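Local coordinates for protein putative gamma-glutamylcyclotransferase YkqA (Bacillus subtilis, PDB 2QIK) that probably acts as a gamma-glutamylcyclotransferase, an enzyme that releases gamma-glutamyl groups by intramolecular cyclisation, although its own substrate is not established, at residues S122-P127 with I193-L198; H149-P154 with V189-P194. All blocks are in the same frame, centred on the assembly; numbering follows the deposited sequence.

Contact 1 (S122-P127 with I193-L198)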
# COMPACT_ATOMS: atom_id res chain seq x y z
N SER A 122 6.60 -14.75 -3.90
CA SER A 122 7.51 -15.89 -3.84
C SER A 122 6.86 -17.10 -3.15
O SER A 122 7.29 -18.24 -3.39
CB SER A 122 8.79 -15.49 -3.18
OG SER A 122 8.61 -15.26 -1.83
N LYS A 123 5.88 -16.89 -2.30
CA LYS A 123 5.16 -18.00 -1.65
C LYS A 123 3.82 -18.27 -2.35
O LYS A 123 3.03 -19.09 -1.82
CB LYS A 123 4.97 -17.75 -0.14
CG LYS A 123 6.29 -17.52 0.60
CD LYS A 123 6.96 -18.70 1.13
CE LYS A 123 7.99 -18.22 2.19
NZ LYS A 123 7.66 -16.86 2.75
N SER A 124 3.55 -17.64 -3.48
CA SER A 124 2.34 -17.86 -4.24
C SER A 124 1.12 -17.84 -3.29
O SER A 124 0.27 -18.74 -3.32
CB SER A 124 2.39 -19.12 -5.16
OG SER A 124 3.41 -19.09 -6.19
N LYS A 125 0.99 -16.77 -2.55
CA LYS A 125 -0.07 -16.69 -1.54
C LYS A 125 -1.43 -16.86 -2.18
O LYS A 125 -1.77 -16.18 -3.13
CB LYS A 125 0.03 -15.36 -0.79
CG LYS A 125 -1.04 -15.15 0.23
CD LYS A 125 -0.80 -13.85 1.06
CE LYS A 125 -1.85 -13.64 2.15
NZ LYS A 125 -1.47 -12.63 3.10
N ASN A 126 -2.24 -17.73 -1.56
CA ASN A 126 -3.52 -18.12 -2.17
C ASN A 126 -4.49 -18.49 -1.05
O ASN A 126 -4.16 -19.38 -0.29
CB ASN A 126 -3.29 -19.34 -3.12
CG ASN A 126 -4.46 -19.68 -4.01
OD1 ASN A 126 -4.73 -20.94 -4.25
ND2 ASN A 126 -5.08 -18.75 -4.54
N PRO A 127 -5.63 -17.83 -0.91
CA PRO A 127 -6.09 -16.74 -1.73
C PRO A 127 -5.38 -15.42 -1.39
O PRO A 127 -4.63 -15.33 -0.42
CB PRO A 127 -7.55 -16.61 -1.30
CG PRO A 127 -7.56 -17.03 0.10
CD PRO A 127 -6.59 -18.18 0.16
N ILE A 193 -9.62 -13.48 -4.04
CA ILE A 193 -9.21 -13.88 -5.39
C ILE A 193 -8.13 -14.97 -5.33
O ILE A 193 -7.35 -15.01 -4.36
CB ILE A 193 -8.74 -12.69 -6.22
CG1 ILE A 193 -7.36 -12.15 -5.73
CG2 ILE A 193 -9.74 -11.55 -6.27
CD1 ILE A 193 -6.84 -10.97 -6.57
N PRO A 194 -8.02 -15.81 -6.35
CA PRO A 194 -6.92 -16.71 -6.41
C PRO A 194 -5.63 -15.96 -6.76
O PRO A 194 -5.65 -14.96 -7.45
CB PRO A 194 -7.31 -17.73 -7.52
CG PRO A 194 -8.80 -17.50 -7.72
CD PRO A 194 -8.97 -16.01 -7.45
N TYR A 195 -4.52 -16.53 -6.33
CA TYR A 195 -3.19 -16.09 -6.74
C TYR A 195 -3.11 -15.88 -8.28
O TYR A 195 -2.43 -14.98 -8.76
CB TYR A 195 -2.15 -17.06 -6.28
CG TYR A 195 -0.75 -16.61 -6.59
CD1 TYR A 195 -0.16 -15.56 -5.95
CD2 TYR A 195 0.02 -17.30 -7.53
CE1 TYR A 195 1.11 -15.14 -6.25
CE2 TYR A 195 1.30 -16.89 -7.84
CZ TYR A 195 1.84 -15.83 -7.17
OH TYR A 195 3.14 -15.46 -7.50
N SER A 196 -3.74 -16.75 -9.04
CA SER A 196 -3.67 -16.72 -10.44
C SER A 196 -4.30 -15.47 -11.06
O SER A 196 -4.08 -15.21 -12.25
CB SER A 196 -4.31 -17.92 -11.08
OG SER A 196 -5.69 -17.96 -10.79
N ALA A 197 -5.06 -14.70 -10.30
CA ALA A 197 -5.61 -13.39 -10.76
C ALA A 197 -4.63 -12.27 -10.60
O ALA A 197 -4.89 -11.15 -11.08
CB ALA A 197 -6.85 -13.10 -9.98
N LEU A 198 -3.50 -12.46 -9.91
CA LEU A 198 -2.66 -11.33 -9.59
C LEU A 198 -1.95 -10.68 -10.73
O LEU A 198 -1.82 -9.42 -10.76
CB LEU A 198 -1.59 -11.80 -8.55
CG LEU A 198 -0.84 -10.72 -7.84
CD1 LEU A 198 -1.80 -9.66 -7.14
CD2 LEU A 198 0.06 -11.38 -6.84
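Asn126 and Pro127 run past Tyr195 and Pro194, the alpha carbons of Pro127 and Pro194 4.8 Å apart, as two irregular backbones meeting where a helix C-terminus faces a short 3-10 turn. The Tyr195 ring carries the contact. Its CG stands anti to the backbone N (chi1 -176°), and the ring beyond it lies against Ser124, whose CA sits above the centre of one face in a CH-pi contact, 3.6 Å from the centroid and 12° off the ring normal. Lys125 O lies 3.3 Å from Tyr195 CB; this carbonyl is buried by the contact and has no partner in the model. Beyond the ring, Pro127 CA packs 3.4 Å from Ile193 O, just after the cis peptide that precedes the proline. An alanine in place of Tyr195 would probably leave Ser124 without the aromatic face it rests on and open a gap beside the end of the helix. Ser124, at positive phi, is the C-prime residue of a Schellman motif that closes helix 115-122, with Lys125 N bonded to Met120 O and Ser124 N to Ile121 O. Tyr195 also touches Ile121 of that helix, and Ile193 bonds through its backbone to Ile128, so the contact lies where helix 115-122 gives way to strand 128-132, beside the turn that leads from strand 185-193 into helix 198-204.

Contact 2 (H149-P154 with V189-P194)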
# COMPACT_ATOMS: atom_id res chain seq x y z
N HIS A 149 -14.62 -13.88 -13.69
CA HIS A 149 -14.78 -15.08 -12.90
C HIS A 149 -13.95 -15.11 -11.62
O HIS A 149 -14.31 -15.81 -10.67
CB HIS A 149 -14.49 -16.31 -13.77
CG HIS A 149 -13.09 -16.44 -14.29
ND1 HIS A 149 -12.11 -17.10 -13.59
CD2 HIS A 149 -12.50 -15.91 -15.38
CE1 HIS A 149 -10.99 -17.04 -14.28
NE2 HIS A 149 -11.18 -16.32 -15.36
N TYR A 150 -12.86 -14.33 -11.58
CA TYR A 150 -12.01 -14.23 -10.38
C TYR A 150 -12.55 -13.24 -9.34
O TYR A 150 -12.11 -13.26 -8.23
CB TYR A 150 -10.63 -13.81 -10.74
CG TYR A 150 -9.78 -14.81 -11.46
CD1 TYR A 150 -9.68 -16.14 -11.02
CD2 TYR A 150 -9.00 -14.47 -12.53
CE1 TYR A 150 -8.80 -17.04 -11.61
CE2 TYR A 150 -8.17 -15.35 -13.14
CZ TYR A 150 -8.05 -16.66 -12.65
OH TYR A 150 -7.17 -17.59 -13.16
N PHE A 151 -13.49 -12.36 -9.76
CA PHE A 151 -13.91 -11.19 -9.00
C PHE A 151 -15.39 -11.37 -8.63
O PHE A 151 -16.12 -10.41 -8.39
CB PHE A 151 -13.61 -9.90 -9.71
CG PHE A 151 -12.15 -9.68 -9.88
CD1 PHE A 151 -11.38 -9.12 -8.89
CD2 PHE A 151 -11.52 -10.06 -11.05
CE1 PHE A 151 -10.06 -8.96 -9.03
CE2 PHE A 151 -10.17 -9.91 -11.22
CZ PHE A 151 -9.42 -9.36 -10.21
N GLN A 152 -15.82 -12.63 -8.48
CA GLN A 152 -17.22 -12.98 -8.13
C GLN A 152 -17.36 -13.55 -6.71
O GLN A 152 -18.39 -14.14 -6.34
CB GLN A 152 -17.78 -13.90 -9.22
CG GLN A 152 -18.04 -13.18 -10.56
CD GLN A 152 -18.28 -14.10 -11.77
OE1 GLN A 152 -18.37 -13.61 -12.91
NE2 GLN A 152 -18.30 -15.38 -11.54
N ASP A 153 -16.32 -13.36 -5.91
CA ASP A 153 -16.39 -13.76 -4.47
C ASP A 153 -15.98 -12.54 -3.62
O ASP A 153 -14.96 -12.55 -2.90
CB ASP A 153 -15.47 -14.98 -4.17
CG ASP A 153 -15.66 -15.57 -2.79
OD1 ASP A 153 -16.66 -15.32 -2.11
OD2 ASP A 153 -14.83 -16.33 -2.37
N PRO A 154 -16.75 -11.47 -3.72
CA PRO A 154 -16.51 -10.31 -2.86
C PRO A 154 -16.78 -10.69 -1.41
O PRO A 154 -17.82 -11.27 -1.08
CB PRO A 154 -17.46 -9.23 -3.40
CG PRO A 154 -18.59 -10.04 -3.97
CD PRO A 154 -17.93 -11.25 -4.56
N VAL A 189 -14.14 -2.17 -1.73
CA VAL A 189 -14.67 -3.56 -1.83
C VAL A 189 -13.44 -4.48 -1.63
O VAL A 189 -12.43 -4.32 -2.29
CB VAL A 189 -15.28 -3.82 -3.27
CG1 VAL A 189 -15.88 -5.21 -3.40
CG2 VAL A 189 -16.28 -2.75 -3.68
N LEU A 190 -13.59 -5.45 -0.76
CA LEU A 190 -12.60 -6.49 -0.58
C LEU A 190 -13.05 -7.71 -1.31
O LEU A 190 -14.16 -8.22 -1.12
CB LEU A 190 -12.42 -6.80 0.92
CG LEU A 190 -11.29 -7.73 1.25
CD1 LEU A 190 -9.96 -7.04 0.94
CD2 LEU A 190 -11.34 -8.21 2.67
N TYR A 191 -12.21 -8.21 -2.22
CA TYR A 191 -12.44 -9.43 -2.96
C TYR A 191 -11.53 -10.56 -2.47
O TYR A 191 -10.38 -10.33 -2.11
CB TYR A 191 -12.09 -9.25 -4.42
CG TYR A 191 -12.87 -8.26 -5.24
CD1 TYR A 191 -14.05 -8.59 -5.86
CD2 TYR A 191 -12.35 -7.02 -5.48
CE1 TYR A 191 -14.73 -7.72 -6.65
CE2 TYR A 191 -13.03 -6.08 -6.29
CZ TYR A 191 -14.20 -6.46 -6.89
OH TYR A 191 -14.86 -5.59 -7.74
N ARG A 192 -12.04 -11.79 -2.43
CA ARG A 192 -11.20 -12.98 -2.25
C ARG A 192 -10.89 -13.52 -3.67
O ARG A 192 -11.81 -13.90 -4.40
CB ARG A 192 -11.96 -14.04 -1.48
CG ARG A 192 -11.16 -15.29 -1.18
CD ARG A 192 -11.92 -16.32 -0.46
NE ARG A 192 -12.25 -15.84 0.83
CZ ARG A 192 -13.43 -15.33 1.22
NH1 ARG A 192 -14.47 -15.30 0.40
NH2 ARG A 192 -13.56 -14.88 2.46
N ILE A 193 -9.62 -13.48 -4.04
CA ILE A 193 -9.21 -13.88 -5.39
C ILE A 193 -8.13 -14.97 -5.33
O ILE A 193 -7.35 -15.01 -4.36
CB ILE A 193 -8.74 -12.69 -6.22
CG1 ILE A 193 -7.36 -12.15 -5.73
CG2 ILE A 193 -9.74 -11.55 -6.27
CD1 ILE A 193 -6.84 -10.97 -6.57
N PRO A 194 -8.02 -15.81 -6.35
CA PRO A 194 -6.92 -16.71 -6.41
C PRO A 194 -5.63 -15.96 -6.76
O PRO A 194 -5.65 -14.96 -7.45
CB PRO A 194 -7.31 -17.73 -7.52
CG PRO A 194 -8.80 -17.50 -7.72
CD PRO A 194 -8.97 -16.01 -7.45
O HOH W 1 -13.59 -12.44 -5.96
O HOH W 2 -12.59 -15.84 -6.34
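Asp153 and Arg192 meet twice, through backbone and through side chain. Arg192 N donates to Asp153 O (3.1 Å), and Arg192 NH1 donates to Asp153 OD2 at 3.0 Å in a salt bridge. The carboxylate oxygen lies in the guanidinium plane, whereas NH1 comes from above the carboxylate plane, the two planes being 45° apart. Next to this pair, Pro154 and Tyr191 form an antiparallel non-hydrogen-bonded bridge, their alpha carbons 4.2 Å apart. The other half of the contact is apolar. Phe151 turns its edge to the face of Tyr191, planes at 85° and centroids 5.3 Å apart, with CD1 over the ring centre; Val189 CG1 lies offset toward the rim of the opposite face. Phe151 CE1 also touches Ile193 CG2 (3.8 Å), while Tyr150 CD1 packs on Pro194 CD at 3.6 Å. Between these halves one water bridges Tyr150 O, Asp153 N and Arg192 O, and a second joins the same two carbonyls, so two waters link Tyr150 to Arg192. Further out, Arg192 NE is hydrogen-bonded to Tyr129 OH and Tyr191 OH to Cys136 O, and Phe142 stacks on Phe151. The arrangement is that of an incoming loop joining an antiparallel sheet: strand 154-161 starts here as an outer strand beside the central strand 185-193.

In the fold
From the N terminus, the chain passes through the five-stranded antiparallel sheet and helix 115-122 before reaching 122-127, the first half of contact 1. Strand 128-132 and helix 140-145 follow, then 149-154, the first half of contact 2. After strands 154-161, 164-171 and 174-180 the chain returns along 185-193, closing contact 2 at 189-194 and directly afterwards contact 1 at 193-198. The shorter loop is thus nested within the longer, and the two share Ile193 and Pro194. Tyr150 OH, probably hydrogen-bonded to Ser196 OG, and Pro127 against Arg192 join them directly. Together they tie both outer strands' entry loops to the end of the central strand of the three-stranded sheet.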